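PDB 6FMH: membrane attack complex assembly inhibitor BGA71 from Borreliella bavariensis, which inhibits assembly of the complement membrane attack complex and, as an outer surface protein, probably helps the spirochaete withstand host serum. Local coordinates for residues L141-S144 with L145-Q149; E134-L137 with L138-D142. All coordinates share one frame; numbering follows the deposited sequence.

Contact 1: residues L141-S144 with L145-Q149; sequences LDSS and LKTRQ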
# COMPACT_ATOMS: atom_id res chain seq x y z
N LEU A 141 -12.26 10.47 -0.21
CA LEU A 141 -11.57 9.85 -1.34
C LEU A 141 -11.78 10.69 -2.56
O LEU A 141 -10.87 10.92 -3.36
CB LEU A 141 -12.14 8.45 -1.59
CG LEU A 141 -11.67 7.75 -2.86
CD1 LEU A 141 -10.16 7.62 -2.88
CD2 LEU A 141 -12.37 6.41 -2.94
N ASP A 142 -13.03 11.06 -2.76
CA ASP A 142 -13.38 11.91 -3.87
C ASP A 142 -12.58 13.23 -3.83
O ASP A 142 -12.13 13.73 -4.86
CB ASP A 142 -14.90 12.18 -3.81
CG ASP A 142 -15.45 12.72 -5.11
OD1 ASP A 142 -15.22 12.07 -6.18
OD2 ASP A 142 -16.15 13.77 -5.08
N SER A 143 -12.56 13.84 -2.65
CA SER A 143 -12.01 15.15 -2.51
C SER A 143 -10.51 15.15 -2.78
O SER A 143 -9.98 16.00 -3.48
CB SER A 143 -12.23 15.67 -1.10
OG SER A 143 -11.36 16.79 -0.89
N SER A 144 -9.87 14.10 -2.30
CA SER A 144 -8.47 13.94 -2.49
C SER A 144 -8.06 13.60 -3.96
O SER A 144 -6.98 13.99 -4.38
CB SER A 144 -7.97 12.89 -1.54
OG SER A 144 -8.42 11.64 -2.00
N LEU A 145 -8.89 12.87 -4.73
CA LEU A 145 -8.68 12.70 -6.17
C LEU A 145 -8.91 13.99 -6.94
O LEU A 145 -8.11 14.34 -7.84
CB LEU A 145 -9.58 11.56 -6.74
CG LEU A 145 -9.18 10.11 -6.33
CD1 LEU A 145 -10.25 9.12 -6.69
CD2 LEU A 145 -7.84 9.64 -6.89
N LYS A 146 -9.98 14.70 -6.63
CA LYS A 146 -10.30 15.98 -7.27
C LYS A 146 -9.14 16.99 -7.06
O LYS A 146 -8.59 17.60 -8.04
CB LYS A 146 -11.65 16.46 -6.77
CG LYS A 146 -12.79 15.65 -7.34
CD LYS A 146 -14.14 16.31 -7.20
CE LYS A 146 -15.27 15.38 -7.64
NZ LYS A 146 -15.08 14.82 -9.01
N THR A 147 -8.65 17.04 -5.83
CA THR A 147 -7.50 17.91 -5.51
C THR A 147 -6.36 17.64 -6.48
O THR A 147 -5.80 18.58 -7.07
CB THR A 147 -7.07 17.77 -4.04
OG1 THR A 147 -8.16 18.19 -3.18
CG2 THR A 147 -5.88 18.64 -3.74
N ARG A 148 -6.02 16.37 -6.66
CA ARG A 148 -4.94 16.02 -7.51
C ARG A 148 -5.23 16.43 -8.97
O ARG A 148 -4.31 16.84 -9.73
CB ARG A 148 -4.63 14.56 -7.45
CG ARG A 148 -3.43 14.27 -8.35
CD ARG A 148 -2.80 12.96 -8.12
NE ARG A 148 -3.66 11.91 -8.62
CZ ARG A 148 -3.37 10.63 -8.58
NH1 ARG A 148 -2.24 10.19 -8.09
NH2 ARG A 148 -4.25 9.77 -9.05
N GLN A 149 -6.49 16.29 -9.38
CA GLN A 149 -6.88 16.74 -10.72
C GLN A 149 -6.63 18.23 -10.87
O GLN A 149 -6.28 18.69 -11.93
CB GLN A 149 -8.35 16.37 -11.04
CG GLN A 149 -8.54 14.95 -11.52
CD GLN A 149 -9.98 14.49 -11.39
OE1 GLN A 149 -10.91 15.25 -11.68
NE2 GLN A 149 -10.18 13.24 -10.94
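Two successive turns of the long helix 127-163 meet here, and hydroxyl side chains reinforce the ordinary i to i+4 ladder. The carbonyl of S143 takes two bonds from T147: the backbone N reaches S143 O at 2.9 Å, and OG1 of T147 reaches the same oxygen, also at 2.9 Å, from the opposite face of the carbonyl plane. T147 OG1 can do so because it stands anti to its own carbonyl carbon (chi1 -63°), which tips it back toward the preceding turn. L141 O is gripped twice as well, by L145 N at 3.1 Å and by S144 OG at 2.9 Å, but both donors approach from one face, the hydroxyl lying well above the plane. On the outer side K146 runs across D142, its CE lying by the D142 carboxylate, while the salt bridge from D142 OD1 to K146 NZ is long at 3.9 Å. L141 and L145 lie side by side, CD1 to CD1 4.1 Å. Around this segment, helix 12-36 packs on L141 through A16 and L20, helix 90-123 meets L141 and S144 through V114 and I111, and the C-terminal residues F190 to P192 pack against T147.

Contact 2: residues E134-L137 with L138-D142; sequences ESEL and LMNLD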
# COMPACT_ATOMS: atom_id res chain seq x y z
N GLU A 134 -18.61 4.78 6.10
CA GLU A 134 -18.63 4.69 4.66
C GLU A 134 -18.68 6.03 3.95
O GLU A 134 -17.79 6.36 3.16
CB GLU A 134 -19.80 3.84 4.24
CG GLU A 134 -19.90 3.61 2.75
CD GLU A 134 -21.07 2.69 2.39
OE1 GLU A 134 -21.37 1.75 3.17
OE2 GLU A 134 -21.69 2.92 1.33
N SER A 135 -19.71 6.81 4.24
CA SER A 135 -19.95 8.07 3.53
C SER A 135 -18.75 9.02 3.60
O SER A 135 -18.35 9.62 2.59
CB SER A 135 -21.18 8.80 4.10
OG SER A 135 -20.89 9.50 5.32
N GLU A 136 -18.17 9.13 4.78
CA GLU A 136 -17.10 10.07 5.00
C GLU A 136 -15.81 9.69 4.27
O GLU A 136 -15.12 10.55 3.68
CB GLU A 136 -16.84 10.18 6.50
CG GLU A 136 -15.64 11.06 6.86
CD GLU A 136 -15.38 11.10 8.36
OE1 GLU A 136 -16.22 10.61 9.13
OE2 GLU A 136 -14.33 11.61 8.76
N LEU A 137 -15.50 8.41 4.29
CA LEU A 137 -14.34 7.91 3.57
C LEU A 137 -14.51 8.10 2.07
O LEU A 137 -13.54 8.39 1.36
CB LEU A 137 -14.12 6.43 3.89
CG LEU A 137 -13.71 6.11 5.34
CD1 LEU A 137 -13.80 4.61 5.63
CD2 LEU A 137 -12.34 6.64 5.67
N LEU A 138 -15.74 7.93 1.58
CA LEU A 138 -15.98 8.08 0.15
C LEU A 138 -15.87 9.51 -0.27
O LEU A 138 -15.38 9.83 -1.35
CB LEU A 138 -17.37 7.55 -0.18
CG LEU A 138 -17.53 6.05 -0.08
CD1 LEU A 138 -19.00 5.73 -0.26
CD2 LEU A 138 -16.68 5.31 -1.10
N MET A 139 -16.39 10.38 0.59
CA MET A 139 -16.32 11.80 0.34
C MET A 139 -14.86 12.26 0.35
O MET A 139 -14.40 12.88 -0.58
CB MET A 139 -17.28 12.53 1.29
CG MET A 139 -18.73 12.20 0.95
SD MET A 139 -19.91 12.70 2.22
CE MET A 139 -20.27 14.39 1.71
N ASN A 140 -14.10 11.87 1.37
CA ASN A 140 -12.68 12.18 1.42
C ASN A 140 -11.92 11.67 0.22
O ASN A 140 -11.01 12.33 -0.31
CB ASN A 140 -12.06 11.56 2.68
CG ASN A 140 -12.48 12.28 3.96
OD1 ASN A 140 -12.98 13.37 3.91
ND2 ASN A 140 -12.32 11.63 5.10
N LEU A 141 -12.26 10.47 -0.21
CA LEU A 141 -11.57 9.85 -1.34
C LEU A 141 -11.78 10.69 -2.56
O LEU A 141 -10.87 10.92 -3.36
CB LEU A 141 -12.14 8.45 -1.59
CG LEU A 141 -11.67 7.75 -2.86
CD1 LEU A 141 -10.16 7.62 -2.88
CD2 LEU A 141 -12.37 6.41 -2.94
N ASP A 142 -13.03 11.06 -2.76
CA ASP A 142 -13.38 11.91 -3.87
C ASP A 142 -12.58 13.23 -3.83
O ASP A 142 -12.13 13.73 -4.86
CB ASP A 142 -14.90 12.18 -3.81
CG ASP A 142 -15.45 12.72 -5.11
OD1 ASP A 142 -15.22 12.07 -6.18
OD2 ASP A 142 -16.15 13.77 -5.08
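L138 lays its CD1 alongside the aliphatic part of E134, 3.8 Å from E134 CG, the two side chains pointing the same way. CG of L138 is anti to its carbonyl carbon (chi1 -70°) and thereby leans back over the preceding turn, where it also rests 3.3 Å from E134 O, the acceptor for L138 N. One residue on, M139 repeats this backward lean: its CG and SD lie over S135 O, SD at 3.5 Å from that oxygen, before the chain bends away at its last torsion. N140 and E136 also run side by side, pointing the same way, with N140 ND2 3.8 Å from E136 CG and the amide turned 87° to the carboxylate plane. ND2 also sits 3.3 Å from E136 O, but at an angle too poor for a hydrogen bond; that carbonyl is instead held by N140 N at 2.8 Å, through a nearly straight hydrogen bond (N-H...O 171°). L137 faces L117 and I118 of helix 90-123. Across these turns, then, the main chain supplies the hydrogen bonds, while the side chains meet through the L138 methyl on the E134 methylene and N140 beside E136, and M139 lies over the S135 carbonyl.

How the contacts relate
Both contacts are overlapping portions of one helix, 127-163, and their centres lie 11 Å apart on the same side of the chain's centre. Contact 2 comes first along the chain and contact 1 follows, the two sharing L141 and D142, so that L141 closes one set of backbone bonds and opens the next. Contact 2 is the more peripheral, about 20 Å from the centre of the chain against 11 Å for contact 1. Helices 12-36 and 90-123 flank both in this largely helical protein. The pair illustrates how the inward side of one continuous helix can hold leucines such as L137 and L141 together with hydroxyls bonded to the main chain, while charged D142 and K146 lie outward.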